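Local atomic coordinates of DNA primase (Aquifex aeolicus, PDB entry 2AU3), a protein that acts as a DnaG-family primase, making the short RNA primers on single-stranded DNA from which DNA polymerase starts during replication. Residues T354-A359 with S388-K393. Numbering follows the deposited sequence.
Sequences TLIKTA and SEFHTK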
ATOM      1  N   THR A 354      -2.653  29.013   6.904  1.00 24.51           N
ATOM      2  CA  THR A 354      -1.489  29.093   7.791  1.00 24.64           C
ATOM      3  C   THR A 354      -0.418  30.122   7.339  1.00 24.49           C
ATOM      4  O   THR A 354       0.125  30.862   8.166  1.00 25.23           O
ATOM      5  CB  THR A 354      -0.876  27.683   8.013  1.00 24.65           C
ATOM      6  OG1 THR A 354      -1.897  26.798   8.478  1.00 24.07           O
ATOM      7  CG2 THR A 354       0.128  27.691   9.167  1.00 25.27           C
ATOM      8  N   LEU A 355      -0.115  30.178   6.043  1.00 24.40           N
ATOM      9  CA  LEU A 355       0.742  31.260   5.528  1.00 25.09           C
ATOM     10  C   LEU A 355       0.170  32.643   5.843  1.00 25.22           C
ATOM     11  O   LEU A 355       0.872  33.501   6.352  1.00 25.18           O
ATOM     12  CB  LEU A 355       0.963  31.139   4.021  1.00 24.29           C
ATOM     13  CG  LEU A 355       2.033  30.098   3.691  1.00 25.67           C
ATOM     14  CD1 LEU A 355       1.890  29.666   2.243  1.00 24.34           C
ATOM     15  CD2 LEU A 355       3.449  30.641   3.959  1.00 27.52           C
ATOM     16  N   ILE A 356      -1.105  32.843   5.545  1.00 26.32           N
ATOM     17  CA  ILE A 356      -1.775  34.112   5.841  1.00 28.34           C
ATOM     18  C   ILE A 356      -1.688  34.445   7.333  1.00 29.29           C
ATOM     19  O   ILE A 356      -1.430  35.591   7.694  1.00 30.43           O
ATOM     20  CB  ILE A 356      -3.248  34.103   5.327  1.00 27.64           C
ATOM     21  CG1 ILE A 356      -3.262  34.135   3.796  1.00 29.19           C
ATOM     22  CG2 ILE A 356      -4.041  35.277   5.889  1.00 29.91           C
ATOM     23  CD1 ILE A 356      -4.572  33.664   3.136  1.00 29.20           C
ATOM     24  N   LYS A 357      -1.877  33.445   8.186  1.00 30.49           N
ATOM     25  CA  LYS A 357      -1.815  33.628   9.640  1.00 31.74           C
ATOM     26  C   LYS A 357      -0.411  33.997  10.150  1.00 31.82           C
ATOM     27  O   LYS A 357      -0.273  34.826  11.079  1.00 32.07           O
ATOM     28  CB  LYS A 357      -2.316  32.371  10.345  1.00 32.05           C
ATOM     29  CG  LYS A 357      -2.703  32.566  11.814  1.00 35.35           C
ATOM     30  CD  LYS A 357      -2.923  31.221  12.526  1.00 38.92           C
ATOM     31  CE  LYS A 357      -2.637  31.329  14.023  1.00 42.39           C
ATOM     32  NZ  LYS A 357      -3.873  31.229  14.889  1.00 44.47           N
ATOM     33  N   THR A 358       0.620  33.396   9.545  1.00 31.15           N
ATOM     34  CA  THR A 358       1.994  33.521  10.042  1.00 30.80           C
ATOM     35  C   THR A 358       2.944  34.427   9.228  1.00 31.23           C
ATOM     36  O   THR A 358       4.093  34.624   9.618  1.00 29.73           O
ATOM     37  CB  THR A 358       2.637  32.127  10.241  1.00 31.10           C
ATOM     38  OG1 THR A 358       2.592  31.387   9.011  1.00 31.15           O
ATOM     39  CG2 THR A 358       1.822  31.280  11.210  1.00 30.22           C
ATOM     40  N   ALA A 359       2.479  34.965   8.105  1.00 31.81           N
ATOM     41  CA  ALA A 359       3.348  35.782   7.262  1.00 33.78           C
ATOM     42  C   ALA A 359       3.985  36.902   8.087  1.00 35.40           C
ATOM     43  O   ALA A 359       5.127  37.282   7.835  1.00 35.26           O
ATOM     44  CB  ALA A 359       2.592  36.343   6.079  1.00 32.27           C
ATOM     45  N   SER A 388      -6.184  37.944  -2.795  1.00 29.96           N
ATOM     46  CA  SER A 388      -6.884  39.105  -2.250  1.00 31.83           C
ATOM     47  C   SER A 388      -6.725  39.209  -0.741  1.00 31.80           C
ATOM     48  O   SER A 388      -6.468  40.288  -0.225  1.00 32.15           O
ATOM     49  CB  SER A 388      -8.369  39.080  -2.624  1.00 31.84           C
ATOM     50  OG  SER A 388      -8.516  39.100  -4.020  1.00 34.17           O
ATOM     51  N   GLU A 389      -6.875  38.084  -0.050  1.00 32.28           N
ATOM     52  CA  GLU A 389      -6.796  38.041   1.409  1.00 32.59           C
ATOM     53  C   GLU A 389      -5.413  38.480   1.900  1.00 32.56           C
ATOM     54  O   GLU A 389      -5.303  39.286   2.837  1.00 32.03           O
ATOM     55  CB  GLU A 389      -7.116  36.624   1.911  1.00 33.65           C
ATOM     56  CG  GLU A 389      -7.738  36.548   3.299  1.00 36.51           C
ATOM     57  CD  GLU A 389      -7.832  35.117   3.842  1.00 41.38           C
ATOM     58  OE1 GLU A 389      -8.042  34.170   3.048  1.00 41.83           O
ATOM     59  OE2 GLU A 389      -7.706  34.935   5.077  1.00 43.96           O
ATOM     60  N   PHE A 390      -4.364  37.948   1.258  1.00 31.79           N
ATOM     61  CA  PHE A 390      -2.984  38.281   1.595  1.00 31.31           C
ATOM     62  C   PHE A 390      -2.683  39.765   1.301  1.00 32.03           C
ATOM     63  O   PHE A 390      -2.046  40.442   2.112  1.00 31.09           O
ATOM     64  CB  PHE A 390      -2.025  37.398   0.806  1.00 30.54           C
ATOM     65  CG  PHE A 390      -0.663  37.261   1.425  1.00 29.22           C
ATOM     66  CD1 PHE A 390      -0.351  36.153   2.197  1.00 27.90           C
ATOM     67  CD2 PHE A 390       0.326  38.214   1.190  1.00 28.72           C
ATOM     68  CE1 PHE A 390       0.926  35.999   2.759  1.00 29.53           C
ATOM     69  CE2 PHE A 390       1.609  38.071   1.741  1.00 29.50           C
ATOM     70  CZ  PHE A 390       1.909  36.960   2.533  1.00 28.59           C
ATOM     71  N   HIS A 391      -3.132  40.242   0.139  1.00 32.67           N
ATOM     72  CA  HIS A 391      -2.984  41.641  -0.256  1.00 33.98           C
ATOM     73  C   HIS A 391      -3.651  42.574   0.772  1.00 35.03           C
ATOM     74  O   HIS A 391      -3.031  43.537   1.257  1.00 34.56           O
ATOM     75  CB  HIS A 391      -3.601  41.834  -1.645  1.00 34.36           C
ATOM     76  CG  HIS A 391      -3.783  43.266  -2.048  1.00 35.86           C
ATOM     77  ND1 HIS A 391      -2.741  44.055  -2.491  1.00 37.75           N
ATOM     78  CD2 HIS A 391      -4.892  44.041  -2.101  1.00 36.04           C
ATOM     79  CE1 HIS A 391      -3.198  45.260  -2.781  1.00 38.00           C
ATOM     80  NE2 HIS A 391      -4.499  45.277  -2.556  1.00 37.80           N
ATOM     81  N   THR A 392      -4.907  42.271   1.099  1.00 35.96           N
ATOM     82  CA  THR A 392      -5.686  43.029   2.070  1.00 37.38           C
ATOM     83  C   THR A 392      -4.941  43.109   3.385  1.00 37.72           C
ATOM     84  O   THR A 392      -4.694  44.187   3.914  1.00 37.81           O
ATOM     85  CB  THR A 392      -7.081  42.386   2.281  1.00 37.55           C
ATOM     86  OG1 THR A 392      -7.852  42.505   1.079  1.00 38.35           O
ATOM     87  CG2 THR A 392      -7.843  43.101   3.401  1.00 38.58           C
ATOM     88  N   LYS A 393      -4.589  41.933   3.892  1.00 38.43           N
ATOM     89  CA  LYS A 393      -3.871  41.828   5.136  1.00 38.83           C
ATOM     90  C   LYS A 393      -2.449  42.479   5.100  1.00 38.86           C
ATOM     91  O   LYS A 393      -2.191  43.349   5.925  1.00 38.16           O
ATOM     92  CB  LYS A 393      -3.753  40.359   5.585  1.00 38.95           C
ATOM     93  CG  LYS A 393      -3.060  40.174   6.931  1.00 40.83           C
ATOM     94  CD  LYS A 393      -3.270  38.792   7.533  1.00 43.18           C
ATOM     95  CE  LYS A 393      -2.894  38.769   9.009  1.00 46.10           C
ATOM     96  NZ  LYS A 393      -2.917  37.386   9.563  1.00 47.58           N
TER
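The carbonyl oxygen Ile356 O is gripped by two side-chain donors from helix 380-394. Lys393 NZ donates one hydrogen bond, with NZ 3.0 Å from Ile356 O. NZ sits above the carbonyl plane, 38° out of it. Tyr394 OH supplies the second bond. Lys393 reaches the carbonyl with its chain extended from one helix to the other. Its CG is anti to the backbone N (chi1 -177°), and the torsions beyond stay extended. On the way, Lys393 CD passes Ile356 CG2 at 4.0 Å. Within the two segments the ammonium's bond goes to a backbone carbonyl, and NZ is also hydrogen-bonded to a residue just beyond one of them.

Next to this hydrogen bond the packing is apolar. Ile356 CG1 lies at the edge of the Phe390 ring, near its plane, 3.9 Å from Phe390 CD1. Ala359 CB comes in obliquely, 3.7 Å from Phe390 CZ. Helices 351-358 and 380-394 belong to the DnaG helical domain, away from the zinc and the predicted magnesium sites. Their short segments run parallel, 3° apart, with axes 10.4 Å from each other. Helix 363-374 comes between them in the chain and packs against both. Its Phe370 stacks on the Phe390 ring and also touches Ile356.

Ile356 places CG1 anti to its own carbonyl carbon, and its CD1 meets the carboxylate end of Glu389. The two side chains cross at about a right angle. Glu389 OE1 lies 3.5 Å from Ile356 CD1, so the carboxylate rests against a methyl group. Within segment 354-359, Thr358 turns its CB away from helix 380-394, and its OG1 hydrogen-bonds to Thr354 O, 2.7 Å away. That carbonyl also accepts the helical bond from Thr358 N.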